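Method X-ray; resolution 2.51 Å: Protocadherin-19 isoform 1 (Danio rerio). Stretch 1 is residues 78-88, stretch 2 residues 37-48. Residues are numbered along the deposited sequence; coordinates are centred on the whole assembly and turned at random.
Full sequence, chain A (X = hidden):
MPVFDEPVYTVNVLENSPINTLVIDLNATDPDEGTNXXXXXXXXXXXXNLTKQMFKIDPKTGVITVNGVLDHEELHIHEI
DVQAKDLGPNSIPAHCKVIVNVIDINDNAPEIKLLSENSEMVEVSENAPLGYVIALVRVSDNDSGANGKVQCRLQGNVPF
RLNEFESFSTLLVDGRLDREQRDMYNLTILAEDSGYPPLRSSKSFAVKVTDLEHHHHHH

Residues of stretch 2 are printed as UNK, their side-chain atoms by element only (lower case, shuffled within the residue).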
ATOM      1  N   HIS A  78     -13.661   4.534   5.415  1.00 58.86           N
ATOM      2  CA  HIS A  78     -14.967   3.857   5.446  1.00 55.73           C
ATOM      3  C   HIS A  78     -16.015   4.811   6.027  1.00 58.89           C
ATOM      4  O   HIS A  78     -15.759   5.495   7.028  1.00 49.87           O
ATOM      5  CB  HIS A  78     -14.906   2.582   6.287  1.00 51.84           C
ATOM      6  CG  HIS A  78     -14.015   1.524   5.721  1.00 58.10           C
ATOM      7  ND1 HIS A  78     -14.502   0.422   5.051  1.00 62.96           N
ATOM      8  CD2 HIS A  78     -12.671   1.357   5.787  1.00 59.21           C
ATOM      9  CE1 HIS A  78     -13.496  -0.364   4.705  1.00 63.24           C
ATOM     10  NE2 HIS A  78     -12.376   0.175   5.148  1.00 64.24           N
ATOM     11  N   GLU A  79     -17.166   4.892   5.364  1.00 65.40           N
ATOM     12  CA  GLU A  79     -18.316   5.646   5.879  1.00 68.06           C
ATOM     13  C   GLU A  79     -19.361   4.627   6.274  1.00 66.22           C
ATOM     14  O   GLU A  79     -19.667   3.703   5.517  1.00 70.80           O
ATOM     15  CB  GLU A  79     -18.883   6.594   4.811  1.00 81.53           C
ATOM     16  CG  GLU A  79     -19.235   8.007   5.279  1.00 97.13           C
ATOM     17  CD  GLU A  79     -19.411   8.989   4.118  1.00113.50           C
ATOM     18  OE1 GLU A  79     -18.489   9.806   3.876  1.00109.20           O
ATOM     19  OE2 GLU A  79     -20.451   8.918   3.415  1.00125.43           O
ATOM     20  N   ILE A  80     -19.815   4.719   7.518  1.00 72.70           N
ATOM     21  CA  ILE A  80     -20.846   3.825   8.027  1.00 67.48           C
ATOM     22  C   ILE A  80     -21.974   4.701   8.537  1.00 61.50           C
ATOM     23  O   ILE A  80     -21.728   5.775   9.058  1.00 65.07           O
ATOM     24  CB  ILE A  80     -20.325   2.934   9.174  1.00 72.44           C
ATOM     25  CG1 ILE A  80     -18.928   2.398   8.868  1.00 70.36           C
ATOM     26  CG2 ILE A  80     -21.263   1.757   9.413  1.00 78.10           C
ATOM     27  CD1 ILE A  80     -18.128   2.080  10.112  1.00 74.96           C
ATOM     28  N   ASP A  81     -23.204   4.275   8.300  1.00 57.67           N
ATOM     29  CA  ASP A  81     -24.354   4.959   8.826  1.00 57.38           C
ATOM     30  C   ASP A  81     -24.964   4.120   9.905  1.00 51.79           C
ATOM     31  O   ASP A  81     -25.240   2.949   9.711  1.00 54.45           O
ATOM     32  CB  ASP A  81     -25.371   5.237   7.729  1.00 69.27           C
ATOM     33  CG  ASP A  81     -24.795   6.086   6.604  1.00 82.78           C
ATOM     34  OD1 ASP A  81     -24.681   7.326   6.796  1.00 84.13           O
ATOM     35  OD2 ASP A  81     -24.456   5.509   5.535  1.00 94.23           O
ATOM     36  N   VAL A  82     -25.096   4.702  11.085  1.00 53.07           N
ATOM     37  CA  VAL A  82     -25.550   3.955  12.223  1.00 54.24           C
ATOM     38  C   VAL A  82     -26.878   4.523  12.691  1.00 53.53           C
ATOM     39  O   VAL A  82     -27.052   5.735  12.740  1.00 53.20           O
ATOM     40  CB  VAL A  82     -24.506   4.011  13.338  1.00 54.35           C
ATOM     41  CG1 VAL A  82     -24.829   2.978  14.405  1.00 63.37           C
ATOM     42  CG2 VAL A  82     -23.127   3.720  12.778  1.00 55.08           C
ATOM     43  N   GLN A  83     -27.824   3.657  13.019  1.00 53.44           N
ATOM     44  CA  GLN A  83     -29.013   4.126  13.725  1.00 57.86           C
ATOM     45  C   GLN A  83     -29.261   3.515  15.108  1.00 58.94           C
ATOM     46  O   GLN A  83     -28.693   2.475  15.490  1.00 58.41           O
ATOM     47  CB  GLN A  83     -30.249   3.965  12.860  1.00 67.20           C
ATOM     48  CG  GLN A  83     -30.713   2.531  12.642  1.00 73.57           C
ATOM     49  CD  GLN A  83     -32.149   2.469  12.144  1.00 76.77           C
ATOM     50  OE1 GLN A  83     -32.521   3.162  11.183  1.00 77.14           O
ATOM     51  NE2 GLN A  83     -32.984   1.709  12.844  1.00 76.25           N
ATOM     52  N   ALA A  84     -30.134   4.194  15.841  1.00 58.84           N
ATOM     53  CA  ALA A  84     -30.622   3.734  17.135  1.00 60.68           C
ATOM     54  C   ALA A  84     -32.140   3.866  17.213  1.00 59.37           C
ATOM     55  O   ALA A  84     -32.708   4.919  16.926  1.00 57.43           O
ATOM     56  CB  ALA A  84     -29.987   4.544  18.235  1.00 62.19           C
ATOM     57  N   LYS A  85     -32.791   2.771  17.563  1.00 69.19           N
ATOM     58  CA  LYS A  85     -34.242   2.669  17.506  1.00 75.26           C
ATOM     59  C   LYS A  85     -34.655   1.874  18.725  1.00 85.37           C
ATOM     60  O   LYS A  85     -34.131   0.777  18.957  1.00 78.73           O
ATOM     61  CB  LYS A  85     -34.654   1.935  16.236  1.00 74.63           C
ATOM     62  CG  LYS A  85     -36.132   2.011  15.922  1.00 90.79           C
ATOM     63  CD  LYS A  85     -36.489   1.126  14.734  1.00 98.20           C
ATOM     64  CE  LYS A  85     -37.967   1.219  14.380  1.00106.83           C
ATOM     65  NZ  LYS A  85     -38.837   0.793  15.512  1.00116.14           N
ATOM     66  N   ASP A  86     -35.506   2.457  19.563  1.00106.37           N
ATOM     67  CA  ASP A  86     -36.141   1.665  20.620  1.00132.12           C
ATOM     68  C   ASP A  86     -37.105   0.655  20.010  1.00136.21           C
ATOM     69  O   ASP A  86     -37.718   0.904  18.963  1.00129.27           O
ATOM     70  CB  ASP A  86     -36.829   2.525  21.705  1.00136.06           C
ATOM     71  CG  ASP A  86     -37.528   3.754  21.145  1.00142.52           C
ATOM     72  OD1 ASP A  86     -37.070   4.301  20.094  1.00156.66           O
ATOM     73  OD2 ASP A  86     -38.488   4.226  21.804  1.00150.30           O
ATOM     74  N   LEU A  87     -37.139  -0.533  20.601  1.00145.95           N
ATOM     75  CA  LEU A  87     -38.242  -1.448  20.374  1.00148.18           C
ATOM     76  C   LEU A  87     -39.507  -0.672  20.726  1.00135.56           C
ATOM     77  O   LEU A  87     -39.657  -0.201  21.854  1.00128.12           O
ATOM     78  CB  LEU A  87     -38.089  -2.709  21.232  1.00150.74           C
ATOM     79  CG  LEU A  87     -36.810  -3.514  20.948  1.00151.03           C
ATOM     80  CD1 LEU A  87     -36.313  -4.227  22.198  1.00151.30           C
ATOM     81  CD2 LEU A  87     -37.016  -4.491  19.797  1.00145.18           C
ATOM     82  N   GLY A  88     -40.288  -0.356  19.700  1.00123.02           N
ATOM     83  CA  GLY A  88     -41.317   0.664  19.808  1.00129.98           C
ATOM     84  C   GLY A  88     -42.397   0.424  18.776  1.00149.37           C
ATOM     85  O   GLY A  88     -42.094   0.051  17.640  1.00154.50           O
ATOM     86  N   UNK A  37     -31.445  -0.800  29.306  1.00142.04           N
ATOM     87  CA  UNK A  37     -31.861  -0.116  28.090  1.00147.61           C
ATOM     88  C   UNK A  37     -32.510  -1.055  27.088  1.00154.61           C
ATOM     89  O   UNK A  37     -32.201  -2.250  27.046  1.00155.48           O
ATOM     90  N   UNK A  38     -33.389  -0.493  26.259  1.00152.87           N
ATOM     91  CA  UNK A  38     -34.215  -1.265  25.325  1.00143.08           C
ATOM     92  C   UNK A  38     -33.936  -0.896  23.859  1.00133.62           C
ATOM     93  O   UNK A  38     -34.574  -1.437  22.953  1.00132.64           O
ATOM     94  o   UNK A  38     -36.964   1.817  27.018  1.00139.62           O
ATOM     95  c   UNK A  38     -35.701  -1.050  25.644  1.00143.68           C
ATOM     96  c   UNK A  38     -35.994   1.386  26.356  1.00151.13           C
ATOM     97  c   UNK A  38     -36.249   0.332  25.284  1.00149.40           C
ATOM     98  o   UNK A  38     -34.830   1.814  26.516  1.00153.64           O
ATOM     99  N   UNK A  39     -32.984   0.020  23.647  1.00122.52           N
ATOM    100  CA  UNK A  39     -32.685   0.606  22.326  1.00 95.59           C
ATOM    101  C   UNK A  39     -31.736  -0.305  21.571  1.00 79.48           C
ATOM    102  O   UNK A  39     -30.948  -1.024  22.175  1.00 69.81           O
ATOM    103  c   UNK A  39     -31.494   2.513  21.132  1.00100.92           C
ATOM    104  c   UNK A  39     -32.034   2.011  22.461  1.00102.72           C
ATOM    105  c   UNK A  39     -33.034   3.017  23.020  1.00109.53           C
ATOM    106  N   UNK A  40     -31.840  -0.280  20.246  1.00 79.34           N
ATOM    107  CA  UNK A  40     -31.155  -1.242  19.377  1.00 76.58           C
ATOM    108  C   UNK A  40     -30.302  -0.525  18.323  1.00 71.24           C
ATOM    109  O   UNK A  40     -30.807   0.143  17.414  1.00 78.06           O
ATOM    110  c   UNK A  40     -31.473  -3.216  17.827  1.00 74.29           C
ATOM    111  c   UNK A  40     -33.067  -2.854  19.721  1.00 83.35           C
ATOM    112  c   UNK A  40     -32.175  -2.176  18.684  1.00 79.54           C
ATOM    113  N   UNK A  41     -28.999  -0.717  18.429  1.00 71.62           N
ATOM    114  CA  UNK A  41     -28.037  -0.076  17.543  1.00 62.84           C
ATOM    115  C   UNK A  41     -27.796  -0.987  16.375  1.00 55.04           C
ATOM    116  O   UNK A  41     -27.509  -2.150  16.572  1.00 62.83           O
ATOM    117  c   UNK A  41     -26.751   1.172  19.358  1.00 57.35           C
ATOM    118  c   UNK A  41     -26.507   3.461  20.063  1.00 59.95           C
ATOM    119  c   UNK A  41     -26.783   3.108  21.358  1.00 61.98           C
ATOM    120  o   UNK A  41     -26.781   4.075  22.343  1.00 65.01           O
ATOM    121  c   UNK A  41     -27.028   1.788  21.675  1.00 62.32           C
ATOM    122  c   UNK A  41     -27.014   0.829  20.674  1.00 59.74           C
ATOM    123  c   UNK A  41     -26.465   2.493  19.077  1.00 57.03           C
ATOM    124  c   UNK A  41     -26.710   0.130  18.279  1.00 58.87           C
ATOM    125  N   UNK A  42     -27.721  -0.424  15.185  1.00 53.55           N
ATOM    126  CA  UNK A  42     -27.519  -1.216  13.982  1.00 53.31           C
ATOM    127  C   UNK A  42     -26.950  -0.364  12.861  1.00 52.96           C
ATOM    128  O   UNK A  42     -27.145   0.860  12.829  1.00 61.28           O
ATOM    129  c   UNK A  42     -28.872  -1.766  13.536  1.00 58.46           C
ATOM    130  o   UNK A  42     -29.759  -0.712  13.164  1.00 58.53           O
ATOM    131  N   UNK A  43     -26.290  -1.003  11.908  1.00 56.19           N
ATOM    132  CA  UNK A  43     -25.955  -0.325  10.662  1.00 60.22           C
ATOM    133  C   UNK A  43     -27.163  -0.359   9.746  1.00 67.87           C
ATOM    134  O   UNK A  43     -27.761  -1.408   9.548  1.00 78.19           O
ATOM    135  c   UNK A  43     -23.103  -0.364  11.658  1.00 65.08           C
ATOM    136  c   UNK A  43     -23.589  -1.290  10.752  1.00 64.52           C
ATOM    137  c   UNK A  43     -21.690  -2.691  11.217  1.00 67.70           C
ATOM    138  c   UNK A  43     -21.911  -0.587  12.324  1.00 63.49           C
ATOM    139  c   UNK A  43     -21.216  -1.760  12.119  1.00 66.27           C
ATOM    140  c   UNK A  43     -22.819  -2.414  10.479  1.00 67.11           C
ATOM    141  c   UNK A  43     -24.811  -1.011   9.921  1.00 59.74           C
ATOM    142  N   UNK A  44     -27.416   0.734   9.049  1.00 74.35           N
ATOM    143  CA  UNK A  44     -28.452   0.719   8.028  1.00 81.11           C
ATOM    144  C   UNK A  44     -27.902   0.944   6.634  1.00 89.87           C
ATOM    145  O   UNK A  44     -28.568   0.667   5.632  1.00 98.89           O
ATOM    146  c   UNK A  44     -29.600   1.711   8.331  1.00 83.13           C
ATOM    147  c   UNK A  44     -30.557   1.084   9.340  1.00 89.86           C
ATOM    148  c   UNK A  44     -29.089   3.077   8.822  1.00 70.32           C
ATOM    149  c   UNK A  44     -28.863   4.075   7.715  1.00 70.82           C
ATOM    150  N   UNK A  45     -26.666   1.407   6.570  1.00 94.88           N
ATOM    151  CA  UNK A  45     -26.011   1.574   5.297  1.00108.71           C
ATOM    152  C   UNK A  45     -24.486   1.616   5.402  1.00121.85           C
ATOM    153  O   UNK A  45     -23.903   1.973   6.442  1.00 91.74           O
ATOM    154  c   UNK A  45     -26.881   2.561   3.130  1.00103.36           C
ATOM    155  n   UNK A  45     -27.763   3.385   2.594  1.00104.99           N
ATOM    156  o   UNK A  45     -26.387   1.611   2.505  1.00 97.60           O
ATOM    157  c   UNK A  45     -26.534   2.823   4.583  1.00104.08           C
ATOM    158  N   UNK A  46     -23.869   1.333   4.262  1.00141.10           N
ATOM    159  CA  UNK A  46     -22.498   0.854   4.176  1.00143.68           C
ATOM    160  C   UNK A  46     -22.052   1.334   2.796  1.00133.17           C
ATOM    161  O   UNK A  46     -22.362   0.694   1.787  1.00145.95           O
ATOM    162  c   UNK A  46     -23.748  -1.333   3.781  1.00153.21           C
ATOM    163  c   UNK A  46     -23.953  -1.550   2.419  1.00159.14           C
ATOM    164  c   UNK A  46     -25.152  -2.060   1.952  1.00156.21           C
ATOM    165  c   UNK A  46     -24.799  -1.583   4.656  1.00151.45           C
ATOM    166  c   UNK A  46     -22.478  -0.686   4.274  1.00140.45           C
ATOM    167  c   UNK A  46     -26.179  -2.327   2.841  1.00156.11           C
ATOM    168  c   UNK A  46     -26.006  -2.080   4.192  1.00148.97           C
ATOM    169  N   UNK A  47     -21.531   2.561   2.740  1.00113.05           N
ATOM    170  CA  UNK A  47     -21.226   3.214   1.452  1.00113.65           C
ATOM    171  C   UNK A  47     -20.601   2.213   0.462  1.00118.50           C
ATOM    172  O   UNK A  47     -21.092   2.046  -0.662  1.00112.97           O
ATOM    173  c   UNK A  47     -20.292   4.442   1.632  1.00 98.53           C
ATOM    174  c   UNK A  47     -21.104   5.695   1.939  1.00 98.54           C
ATOM    175  c   UNK A  47     -19.419   4.664   0.402  1.00 95.09           C
ATOM    176  N   UNK A  48     -19.530   1.552   0.907  1.00111.76           N
ATOM    177  CA  UNK A  48     -18.929   0.410   0.215  1.00 98.83           C
ATOM    178  C   UNK A  48     -19.502  -0.907   0.769  1.00 95.52           C
ATOM    179  O   UNK A  48     -19.752  -1.012   1.963  1.00 97.73           O
ATOM    180  o   UNK A  48     -16.715  -0.215  -0.613  1.00100.15           O
ATOM    181  c   UNK A  48     -17.408   0.460   0.418  1.00 93.10           C
TER

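Position 37 has no side-chain atoms and touches nothing on stretch 1; it is Gly 37. Position 38 carries three carbons, the third bearing two oxygens, and a carbon of this two-carbon stem with its carboxylate lies 4.2 Å from Asp 86 CB: Glu 38.

At position 39 one carbon carries two others; one branch carbon packs 3.8 Å from Ala 84 CB and the other lies 4.0 Å from Asp 86 CB, so the residue is Val 39. Position 40 repeats the three-carbon fork, but on the sheet face shared with Lys 85, and a branch carbon meets Leu 87 CG at 4.0 Å. This is Val 40, whose N donates to Lys 85 O (2.8 Å) and whose O accepts from Lys 85 N (3.3 Å).

Position 41 has one carbon, then a six-carbon ring bearing an oxygen; a ring carbon approaches Ala 84 CB at 4.1 Å, and the residue is Tyr 41. Position 42 has only a carbon and an oxygen, the latter 3.4 Å from Gln 83 CG: Ser 42. Its backbone forms a close pair of bonds, Gln 83 N to Ser 42 O at 2.9 Å and Ser 42 N to Gln 83 O at 3.1 Å.

At position 43 a carbon leads to an unsubstituted six-carbon ring. Ile 80 CG2 sits over one ring face in a CH-pi contact, and Val 82 CG2 lies at the ring edge, 4.2 Å from a ring carbon, CD1 of what is hence Phe 43. Position 44 holds four carbons, forked at the first; the end of its two-carbon arm lies 3.7 Å from Asp 81 CB and its one-carbon arm 3.4 Å from Gln 83 OE1: Ile 44.

Position 45 shows two carbons, the second bearing an oxygen and a nitrogen, an amide; its CB is 3.5 Å from Asp 81 OD2, although the end of the side chain leads away: Asn 45. Position 46 is another carbon plus bare six-carbon ring, poorly ordered, and its ring makes no contact with stretch 1: Phe 46. Position 47 is a three-carbon fork with a branch carbon 3.6 Å from Glu 79 OE2: Val 47. Position 48, one carbon and one oxygen without contact to stretch 1, is Ser 48.

The strands run antiparallel, joined by six backbone hydrogen bonds. A bulge shifts the register by one: Asp 81 O accepts from Ile 44 N (3.2 Å), whereas Asp 81 N donates to Asn 45 O (3.0 Å). Apolar packing of Ile 80, Val 82 and Ala 84 against Val 39, Tyr 41 and Phe 43 reinforces this ladder on one face.

Stretch 2 37-48: GEVVYSFINFVS
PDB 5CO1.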